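Local coordinates for protein E1 (Kluyveromyces marxianus, PDB 3VX6) that activates the ubiquitin-like proteins Atg8 and Atg12 for conjugation in autophagy and the cytoplasm-to-vacuole pathway, acting as their E1 enzyme, at residues H25-L30 / D65-P70; V168-Q173 / G183-A188; F201-H206 / I210-T215; T220-S223 / P227-T230. All coordinates share one frame; numbering follows the deposited sequence.

Contact 1 (H25-L30 / D65-P70)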
# COMPACT_ATOMS: atom_id res chain seq x y z
N HIS A 25 -13.65 3.71 17.88
CA HIS A 25 -14.92 3.53 18.53
C HIS A 25 -15.39 2.19 18.00
O HIS A 25 -15.83 1.33 18.75
CB HIS A 25 -15.90 4.64 18.14
CG HIS A 25 -15.94 5.78 19.11
ND1 HIS A 25 -14.81 6.45 19.53
CD2 HIS A 25 -16.99 6.37 19.74
CE1 HIS A 25 -15.16 7.41 20.37
NE2 HIS A 25 -16.47 7.39 20.51
N GLU A 26 -15.26 2.01 16.69
CA GLU A 26 -15.67 0.77 16.06
C GLU A 26 -14.72 -0.35 16.48
O GLU A 26 -15.14 -1.47 16.72
CB GLU A 26 -15.69 0.92 14.54
CG GLU A 26 -16.13 -0.33 13.77
CD GLU A 26 -17.55 -0.79 14.08
OE1 GLU A 26 -18.25 -0.12 14.88
OE2 GLU A 26 -17.97 -1.83 13.53
N LEU A 27 -13.43 -0.04 16.56
CA LEU A 27 -12.46 -1.05 16.96
C LEU A 27 -12.87 -1.47 18.35
O LEU A 27 -12.92 -2.65 18.65
CB LEU A 27 -11.03 -0.48 17.00
CG LEU A 27 -9.97 -1.42 17.58
CD1 LEU A 27 -10.01 -2.76 16.87
CD2 LEU A 27 -8.60 -0.79 17.45
N SER A 28 -13.18 -0.48 19.18
CA SER A 28 -13.60 -0.76 20.55
C SER A 28 -14.81 -1.67 20.48
O SER A 28 -14.82 -2.74 21.10
CB SER A 28 -13.97 0.54 21.26
OG SER A 28 -12.84 1.38 21.42
N ARG A 29 -15.82 -1.26 19.73
CA ARG A 29 -17.03 -2.05 19.58
C ARG A 29 -16.66 -3.47 19.15
O ARG A 29 -17.02 -4.45 19.81
CB ARG A 29 -17.97 -1.40 18.56
CG ARG A 29 -18.49 -0.02 18.96
CD ARG A 29 -18.90 0.81 17.75
NE ARG A 29 -18.81 2.25 18.02
CZ ARG A 29 -18.71 3.19 17.09
NH1 ARG A 29 -18.68 2.86 15.80
NH2 ARG A 29 -18.62 4.47 17.44
N LEU A 30 -15.92 -3.58 18.05
CA LEU A 30 -15.52 -4.88 17.55
C LEU A 30 -14.68 -5.67 18.55
O LEU A 30 -14.84 -6.89 18.68
CB LEU A 30 -14.76 -4.73 16.23
CG LEU A 30 -15.61 -4.43 15.00
CD1 LEU A 30 -14.69 -4.19 13.82
CD2 LEU A 30 -16.55 -5.58 14.70
N ASP A 65 -16.55 2.40 9.30
CA ASP A 65 -16.88 1.52 8.19
C ASP A 65 -15.68 0.73 7.66
O ASP A 65 -15.83 -0.30 6.99
CB ASP A 65 -17.51 2.32 7.04
CG ASP A 65 -16.58 3.39 6.49
OD1 ASP A 65 -16.54 4.51 7.06
OD2 ASP A 65 -15.88 3.10 5.49
N SER A 66 -14.47 1.20 7.97
CA SER A 66 -13.26 0.54 7.52
C SER A 66 -13.14 -0.93 7.88
O SER A 66 -12.19 -1.61 7.47
CB SER A 66 -12.04 1.29 8.04
OG SER A 66 -11.92 2.53 7.38
N PHE A 67 -14.11 -1.44 8.63
CA PHE A 67 -14.06 -2.84 9.02
C PHE A 67 -14.95 -3.71 8.18
O PHE A 67 -14.79 -4.93 8.15
CB PHE A 67 -14.41 -2.97 10.49
CG PHE A 67 -13.32 -2.51 11.41
CD1 PHE A 67 -12.24 -3.34 11.67
CD2 PHE A 67 -13.37 -1.27 12.00
CE1 PHE A 67 -11.22 -2.93 12.52
CE2 PHE A 67 -12.36 -0.85 12.85
CZ PHE A 67 -11.28 -1.68 13.11
N GLN A 68 -15.90 -3.08 7.49
CA GLN A 68 -16.82 -3.83 6.65
C GLN A 68 -16.39 -3.82 5.19
O GLN A 68 -16.01 -2.77 4.65
CB GLN A 68 -18.24 -3.26 6.78
CG GLN A 68 -19.35 -4.27 6.42
CD GLN A 68 -19.41 -5.47 7.38
OE1 GLN A 68 -18.42 -6.20 7.56
NE2 GLN A 68 -20.57 -5.68 7.99
N LYS A 69 -16.43 -4.99 4.57
CA LYS A 69 -16.07 -5.11 3.16
C LYS A 69 -17.20 -4.46 2.36
O LYS A 69 -18.38 -4.77 2.56
CB LYS A 69 -15.92 -6.58 2.76
CG LYS A 69 -15.58 -6.78 1.28
CD LYS A 69 -15.34 -8.24 0.96
CE LYS A 69 -14.95 -8.42 -0.50
NZ LYS A 69 -14.61 -9.84 -0.81
N PRO A 70 -16.85 -3.55 1.45
CA PRO A 70 -17.88 -2.89 0.65
C PRO A 70 -18.44 -3.67 -0.52
O PRO A 70 -18.17 -4.86 -0.70
CB PRO A 70 -17.19 -1.60 0.20
CG PRO A 70 -16.06 -1.42 1.20
CD PRO A 70 -15.58 -2.82 1.36
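Phe-67 reaches across to the helical turn 25-30 and sets its ring against the side chains of Glu-26, Leu-27 and Leu-30. Leu-30 comes over one face: its CD1 methyl makes a CH-pi contact 3.5 Å from the centroid of the Phe-67 ring, 25° off the ring normal and displaced toward CG. Glu-26 runs past in the reverse direction, with the methylene CG 3.4 Å from Phe-67 CD2. Its chain bends at chi2 (61°), and the carboxylate plane stands 50° from the ring, with OE1 held by Arg-29 NH1 one turn on in a salt bridge of 3.1 Å. Leu-27 approaches the far end of the ring at a slant, CB lying 4.1 Å from Phe-67 CZ. The contact joins helix 21-33 to the loop that follows strand 59-62, against the mixed sheet, whose strands 40-47 and 78-86 also touch Phe-67 through Lys-42, Leu-44 and Leu-83. Were the ring of Phe-67 cut back to an alanine, Leu-30 CD1 would probably lose the surface it rests on, and the loop its main hold on the helix. Phe-23, at the start of the same helix, stacks on Phe-67 as well.

Contact 2 (V168-Q173 / G183-A188)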
# COMPACT_ATOMS: atom_id res chain seq x y z
N VAL A 168 -8.32 5.75 -19.87
CA VAL A 168 -9.73 5.57 -19.53
C VAL A 168 -10.02 4.08 -19.41
O VAL A 168 -10.87 3.67 -18.63
CB VAL A 168 -10.64 6.16 -20.63
CG1 VAL A 168 -12.10 5.85 -20.32
CG2 VAL A 168 -10.41 7.66 -20.75
N SER A 169 -9.31 3.29 -20.20
CA SER A 169 -9.46 1.84 -20.20
C SER A 169 -9.02 1.29 -18.85
O SER A 169 -9.57 0.30 -18.35
CB SER A 169 -8.61 1.25 -21.33
OG SER A 169 -8.58 -0.17 -21.29
N PHE A 170 -8.02 1.93 -18.25
CA PHE A 170 -7.50 1.51 -16.95
C PHE A 170 -8.37 2.09 -15.84
O PHE A 170 -8.67 1.41 -14.86
CB PHE A 170 -6.05 2.00 -16.77
CG PHE A 170 -5.39 1.48 -15.52
CD1 PHE A 170 -4.40 2.22 -14.88
CD2 PHE A 170 -5.75 0.25 -14.98
CE1 PHE A 170 -3.79 1.76 -13.72
CE2 PHE A 170 -5.15 -0.22 -13.82
CZ PHE A 170 -4.17 0.54 -13.19
N ILE A 171 -8.76 3.35 -16.00
CA ILE A 171 -9.60 4.02 -15.01
C ILE A 171 -10.99 3.39 -14.97
O ILE A 171 -11.65 3.39 -13.93
CB ILE A 171 -9.71 5.51 -15.34
CG1 ILE A 171 -8.30 6.12 -15.36
CG2 ILE A 171 -10.60 6.20 -14.33
CD1 ILE A 171 -8.29 7.62 -15.47
N LYS A 172 -11.42 2.85 -16.11
CA LYS A 172 -12.73 2.21 -16.21
C LYS A 172 -12.70 0.95 -15.36
O LYS A 172 -13.75 0.41 -15.00
CB LYS A 172 -13.04 1.87 -17.66
N GLN A 173 -11.48 0.49 -15.06
CA GLN A 173 -11.29 -0.72 -14.27
C GLN A 173 -11.20 -0.48 -12.78
O GLN A 173 -10.77 0.57 -12.32
CB GLN A 173 -10.04 -1.46 -14.74
CG GLN A 173 -10.32 -2.52 -15.77
CD GLN A 173 -9.06 -3.01 -16.44
OE1 GLN A 173 -8.06 -3.30 -15.77
NE2 GLN A 173 -9.09 -3.11 -17.77
N GLY A 183 -0.84 -3.16 -26.41
CA GLY A 183 -1.69 -1.99 -26.38
C GLY A 183 -2.96 -2.10 -25.59
O GLY A 183 -3.63 -1.09 -25.37
N VAL A 184 -3.31 -3.30 -25.16
CA VAL A 184 -4.53 -3.49 -24.39
C VAL A 184 -4.22 -3.79 -22.92
O VAL A 184 -3.35 -4.60 -22.60
CB VAL A 184 -5.41 -4.63 -25.00
CG1 VAL A 184 -5.51 -4.44 -26.50
CG2 VAL A 184 -4.84 -6.00 -24.70
N ILE A 185 -4.94 -3.12 -22.03
CA ILE A 185 -4.77 -3.32 -20.60
C ILE A 185 -5.14 -4.73 -20.20
O ILE A 185 -6.22 -5.21 -20.51
CB ILE A 185 -5.62 -2.30 -19.81
CG1 ILE A 185 -5.03 -0.92 -20.02
CG2 ILE A 185 -5.65 -2.65 -18.34
CD1 ILE A 185 -5.74 0.15 -19.28
N GLN A 186 -4.22 -5.40 -19.51
CA GLN A 186 -4.41 -6.77 -19.07
C GLN A 186 -4.05 -6.91 -17.59
O GLN A 186 -3.29 -6.10 -17.05
CB GLN A 186 -3.52 -7.70 -19.91
CG GLN A 186 -3.78 -7.64 -21.40
CD GLN A 186 -5.09 -8.30 -21.78
OE1 GLN A 186 -5.45 -8.37 -22.95
NE2 GLN A 186 -5.82 -8.79 -20.78
N LYS A 187 -4.58 -7.94 -16.94
CA LYS A 187 -4.28 -8.14 -15.53
C LYS A 187 -2.78 -8.30 -15.30
O LYS A 187 -2.09 -8.97 -16.07
CB LYS A 187 -5.03 -9.38 -15.01
CG LYS A 187 -6.54 -9.23 -15.06
CD LYS A 187 -7.24 -10.46 -14.52
CE LYS A 187 -8.75 -10.30 -14.67
NZ LYS A 187 -9.51 -11.54 -14.29
N ALA A 188 -2.28 -7.67 -14.24
CA ALA A 188 -0.86 -7.73 -13.91
C ALA A 188 -0.48 -9.13 -13.41
O ALA A 188 0.14 -9.28 -12.36
CB ALA A 188 -0.53 -6.71 -12.85
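Ile-185 meets Ser-169, Phe-170 and Gln-173 with its two branches, and it is the one residue that makes the contact on the strand side. Its carbons lie largely against polar side-chain ends. The longer branch, extended at chi2 (-178°), points CD1 to the helix at Ser-169 and Phe-170, and the Ile-185 and Phe-170 side chains cross at about a right angle; the modelled approach of CD1 to Phe-170 CB is too close to be trusted in detail. The shorter branch, CG2, serves Gln-173 farther along the chain.

Polar groups here act mainly through their surfaces, since no hydrogen bond spans the two segments. Ser-169 OG lies 3.5 Å from Ile-185 CD1. The Gln-173 amide, at the end of an extended chain, runs past the isoleucine in the reverse direction, and both its ends border the same methyl: NE2 is 3.5 Å and OE1 3.6 Å from Ile-185 CG2. Shortened to an alanine, Ile-185 would lose both CD1 and CG2, and the Gln-173 amide would probably be freer to turn.

Charge enters from outside: Lys-202 makes a cation-pi contact with the Phe-170 ring and hydrogen-bonds to Phe-170 O. Ala-178 touches both Phe-170 and Ile-185. The arrangement is that of a short helix, 165-171, laid against the antiparallel beta hairpin 177-181/184-186 at the margin of a mixed sheet.

Contact 3 (F201-H206 / I210-T215)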
# COMPACT_ATOMS: atom_id res chain seq x y z
N PHE A 201 -0.14 1.73 -12.90
CA PHE A 201 -0.42 1.83 -11.47
C PHE A 201 -1.15 3.12 -11.10
O PHE A 201 -0.72 4.21 -11.46
CB PHE A 201 0.92 1.72 -10.73
CG PHE A 201 0.86 2.01 -9.26
CD1 PHE A 201 1.85 2.79 -8.66
CD2 PHE A 201 -0.15 1.50 -8.46
CE1 PHE A 201 1.84 3.04 -7.30
CE2 PHE A 201 -0.17 1.74 -7.10
CZ PHE A 201 0.82 2.51 -6.52
N LYS A 202 -2.27 2.98 -10.40
CA LYS A 202 -3.00 4.15 -9.93
C LYS A 202 -2.23 4.51 -8.67
O LYS A 202 -2.48 4.01 -7.58
CB LYS A 202 -4.45 3.80 -9.63
CG LYS A 202 -5.30 3.80 -10.90
CD LYS A 202 -6.41 2.75 -10.90
CE LYS A 202 -7.21 2.85 -12.20
NZ LYS A 202 -8.36 1.91 -12.25
N ASP A 203 -1.23 5.36 -8.87
CA ASP A 203 -0.33 5.82 -7.83
C ASP A 203 -0.98 6.33 -6.55
O ASP A 203 -2.03 7.00 -6.57
CB ASP A 203 0.57 6.89 -8.43
CG ASP A 203 1.89 7.00 -7.72
OD1 ASP A 203 2.69 7.85 -8.15
OD2 ASP A 203 2.12 6.27 -6.74
N PHE A 204 -0.36 6.02 -5.42
CA PHE A 204 -0.84 6.46 -4.12
C PHE A 204 -0.18 7.76 -3.77
O PHE A 204 -0.23 8.22 -2.64
CB PHE A 204 -0.53 5.43 -3.04
CG PHE A 204 -1.34 4.19 -3.16
CD1 PHE A 204 -2.37 4.10 -4.09
CD2 PHE A 204 -1.08 3.11 -2.35
CE1 PHE A 204 -3.12 2.95 -4.20
CE2 PHE A 204 -1.83 1.95 -2.44
CZ PHE A 204 -2.86 1.87 -3.38
N SER A 205 0.49 8.35 -4.74
CA SER A 205 1.12 9.61 -4.48
C SER A 205 0.70 10.54 -5.60
O SER A 205 0.52 10.10 -6.73
CB SER A 205 2.65 9.46 -4.46
OG SER A 205 3.28 10.70 -4.18
N HIS A 206 0.48 11.80 -5.25
CA HIS A 206 0.12 12.82 -6.21
C HIS A 206 1.31 13.76 -6.26
O HIS A 206 1.25 14.81 -6.90
CB HIS A 206 -1.11 13.61 -5.77
CG HIS A 206 -2.41 12.99 -6.18
ND1 HIS A 206 -3.63 13.57 -5.90
CD2 HIS A 206 -2.67 11.83 -6.83
CE1 HIS A 206 -4.59 12.79 -6.35
NE2 HIS A 206 -4.04 11.73 -6.92
N ILE A 210 7.01 11.50 -7.91
CA ILE A 210 7.47 10.67 -6.82
C ILE A 210 6.33 9.71 -6.58
O ILE A 210 5.26 10.09 -6.12
CB ILE A 210 7.80 11.48 -5.55
CG1 ILE A 210 8.94 12.45 -5.85
CG2 ILE A 210 8.20 10.54 -4.42
CD1 ILE A 210 9.43 13.19 -4.63
N PRO A 211 6.54 8.44 -6.96
CA PRO A 211 5.50 7.45 -6.78
C PRO A 211 5.54 7.00 -5.33
O PRO A 211 6.55 7.20 -4.64
CB PRO A 211 5.93 6.34 -7.75
CG PRO A 211 7.40 6.37 -7.60
CD PRO A 211 7.72 7.85 -7.61
N SER A 212 4.45 6.42 -4.86
CA SER A 212 4.40 5.96 -3.49
C SER A 212 5.45 4.87 -3.29
O SER A 212 5.79 4.14 -4.22
CB SER A 212 2.99 5.44 -3.18
OG SER A 212 2.46 4.75 -4.29
N ALA A 213 5.98 4.79 -2.07
CA ALA A 213 6.99 3.80 -1.74
C ALA A 213 6.53 2.39 -2.12
O ALA A 213 7.32 1.45 -2.18
CB ALA A 213 7.30 3.86 -0.23
N VAL A 214 5.24 2.26 -2.39
CA VAL A 214 4.66 0.96 -2.74
C VAL A 214 5.07 0.49 -4.14
O VAL A 214 4.90 -0.67 -4.51
CB VAL A 214 3.13 1.01 -2.60
CG1 VAL A 214 2.50 1.46 -3.90
CG2 VAL A 214 2.62 -0.31 -2.12
N THR A 215 5.61 1.42 -4.93
CA THR A 215 6.09 1.10 -6.27
C THR A 215 7.23 0.07 -6.25
O THR A 215 7.45 -0.67 -7.22
CB THR A 215 6.64 2.36 -6.97
OG1 THR A 215 5.66 3.41 -6.93
CG2 THR A 215 6.97 2.06 -8.43
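Ser-212 gives two bonds to a single oxygen of Asp-203. Its backbone N-H points almost straight (173°) at Asp-203 OD2, 3.0 Å from N, and takes the syn lone pair; its hydroxyl OG, 2.9 Å from the same OD2, arrives nearly along the C-O axis. Chi1 of 38° swings OG back between the backbone N and the carbonyl carbon of Ser-212, which lets hydroxyl and amide converge on one acceptor. Weak bonds from the amides of Phe-204 and Ser-205 also reach OD2. The other carboxylate oxygen, OD1, has its strong partner in Arg-237, through a salt bridge.

A second link is made by Ser-205, whose OG donates to Ile-210 O at 2.8 Å, tilted 21° from the carbonyl plane, and accepts from Leu-207 N. Beyond it, Ser-212 O closes a type I turn by accepting Thr-215 N, and it also receives Thr-215 OG1 at 2.8 Å, within the carbonyl plane. This turn leads into helix 215-225.

Apolar groups frame the polar cluster: Ser-212 OG sits at the edge of the Phe-201 ring, 3.5 Å from CE1, and Val-214 CG1 packs obliquely against the Phe-201 ring near CZ and CE1. With the site buried, an arginine on one oxygen and several donors on the other would be expected to keep the Asp-203 carboxylate ionised.

Contact 4 (T220-S223 / P227-T230)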
# COMPACT_ATOMS: atom_id res chain seq x y z
N THR A 220 10.09 -4.90 -7.42
CA THR A 220 10.64 -6.12 -6.86
C THR A 220 9.97 -7.37 -7.43
O THR A 220 10.63 -8.35 -7.80
CB THR A 220 10.52 -6.10 -5.33
OG1 THR A 220 11.29 -5.00 -4.82
CG2 THR A 220 11.02 -7.39 -4.73
N VAL A 221 8.65 -7.36 -7.52
CA VAL A 221 7.98 -8.54 -8.03
C VAL A 221 8.20 -8.72 -9.53
O VAL A 221 8.64 -9.77 -9.99
CB VAL A 221 6.50 -8.49 -7.74
CG1 VAL A 221 5.83 -9.69 -8.37
CG2 VAL A 221 6.27 -8.45 -6.24
N TRP A 222 7.87 -7.70 -10.28
CA TRP A 222 8.04 -7.76 -11.71
C TRP A 222 9.47 -8.19 -12.07
O TRP A 222 9.68 -8.93 -13.03
CB TRP A 222 7.72 -6.38 -12.27
CG TRP A 222 7.48 -6.35 -13.71
CD1 TRP A 222 7.42 -7.41 -14.57
CD2 TRP A 222 7.27 -5.17 -14.49
NE1 TRP A 222 7.19 -6.96 -15.85
CE2 TRP A 222 7.10 -5.59 -15.82
CE3 TRP A 222 7.22 -3.81 -14.18
CZ2 TRP A 222 6.88 -4.68 -16.86
CZ3 TRP A 222 7.00 -2.91 -15.21
CH2 TRP A 222 6.83 -3.35 -16.53
N SER A 223 10.44 -7.75 -11.26
CA SER A 223 11.86 -8.06 -11.45
C SER A 223 12.16 -9.54 -11.47
O SER A 223 12.79 -10.05 -12.38
CB SER A 223 12.70 -7.45 -10.32
OG SER A 223 12.88 -6.06 -10.48
N PRO A 227 12.81 -11.02 -15.51
CA PRO A 227 14.11 -10.33 -15.39
C PRO A 227 14.26 -9.51 -16.68
O PRO A 227 14.08 -10.02 -17.78
CB PRO A 227 15.11 -11.47 -15.21
CG PRO A 227 14.41 -12.70 -15.80
CD PRO A 227 12.93 -12.46 -15.81
N ARG A 228 14.50 -8.21 -16.52
CA ARG A 228 14.66 -7.32 -17.65
C ARG A 228 15.69 -6.25 -17.36
O ARG A 228 16.04 -6.01 -16.21
CB ARG A 228 13.34 -6.64 -17.99
CG ARG A 228 12.15 -7.56 -18.03
CD ARG A 228 10.96 -6.74 -18.38
NE ARG A 228 9.74 -7.51 -18.53
CZ ARG A 228 8.67 -7.02 -19.13
NH1 ARG A 228 8.73 -5.78 -19.62
NH2 ARG A 228 7.57 -7.73 -19.26
N GLU A 229 16.14 -5.60 -18.42
CA GLU A 229 17.12 -4.54 -18.30
C GLU A 229 16.37 -3.43 -17.59
O GLU A 229 16.85 -2.84 -16.62
CB GLU A 229 17.54 -4.09 -19.71
CG GLU A 229 18.10 -5.21 -20.58
CD GLU A 229 19.56 -5.49 -20.28
OE1 GLU A 229 20.34 -4.50 -20.21
OE2 GLU A 229 19.93 -6.68 -20.12
N THR A 230 15.15 -3.20 -18.05
CA THR A 230 14.34 -2.13 -17.53
C THR A 230 12.88 -2.54 -17.27
O THR A 230 12.42 -3.61 -17.70
CB THR A 230 14.41 -0.94 -18.52
OG1 THR A 230 13.74 0.19 -17.98
CG2 THR A 230 13.79 -1.31 -19.85
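The chain turns back on itself as helix 215-225 ends, bringing the CA atoms of Ser-223 and Pro-227 to 5.1 Å and placing Pro-227 CA 3.3 Å from Ser-223 O in a CA-H...O contact with an angle of 126° at the hydrogen. The proline nitrogen is also near that carbonyl but has no hydrogen to share. This is the return leg of a beta-alpha-beta crossover: strand 198-202 and strand 231-236, parallel neighbours in the sheet, are joined through helix 215-225, and the loop 227-230 leads into the second strand.

Among the side chains, Trp-222 and Arg-228 make the main contact. Arg-228 runs extended from CG to NE and brings its guanidinium back toward the helix, while the indole of Trp-222, its CG anti to the backbone N (chi1 -164°), leans out to meet it. The two planes are 64° apart, so the groups are not stacked flat. Trp-222 NE1 lies over one face of the guanidinium, toward its rim, 3.6 Å from Arg-228 CZ.

The polar ends are engaged by neighbouring residues. Trp-222 NE1 hydrogen-bonds to Leu-193 O, Arg-228 NE to Ser-226 OG, and Arg-228 NH2 to Cys-196 O; these bonds tie the loop and the helix to the region just before strand 198-202. Tyr-231 meets the Trp-222 ring edge-to-face and pairs through its hydroxyl with Arg-228 N. At the six-membered side of the indole, Arg-228 NH1 approaches CZ2 to 3.5 Å.

Contact 3 is the buried one, its centre about 9 Å from the centre of the chain, whereas contacts 1, 2 and 4 are partly buried, with their centres 19 to 20 Å out. Their chemistry follows: the interior contact is bound by hydrogen bonds to a carboxylate, while the others span their segments without hydrogen bonds, through apolar carbons or, in contact 4, a guanidinium against an indole. Contacts 2 and 3 reach the same mixed sheet and touch through Lys-202. Contacts 3 and 4 sit toward the two ends of helix 215-225, so both belong to the passage from strand 198-202 to strand 231-236. Contact 1 stands apart on another sheet, its centre about 38 Å from that of contact 4.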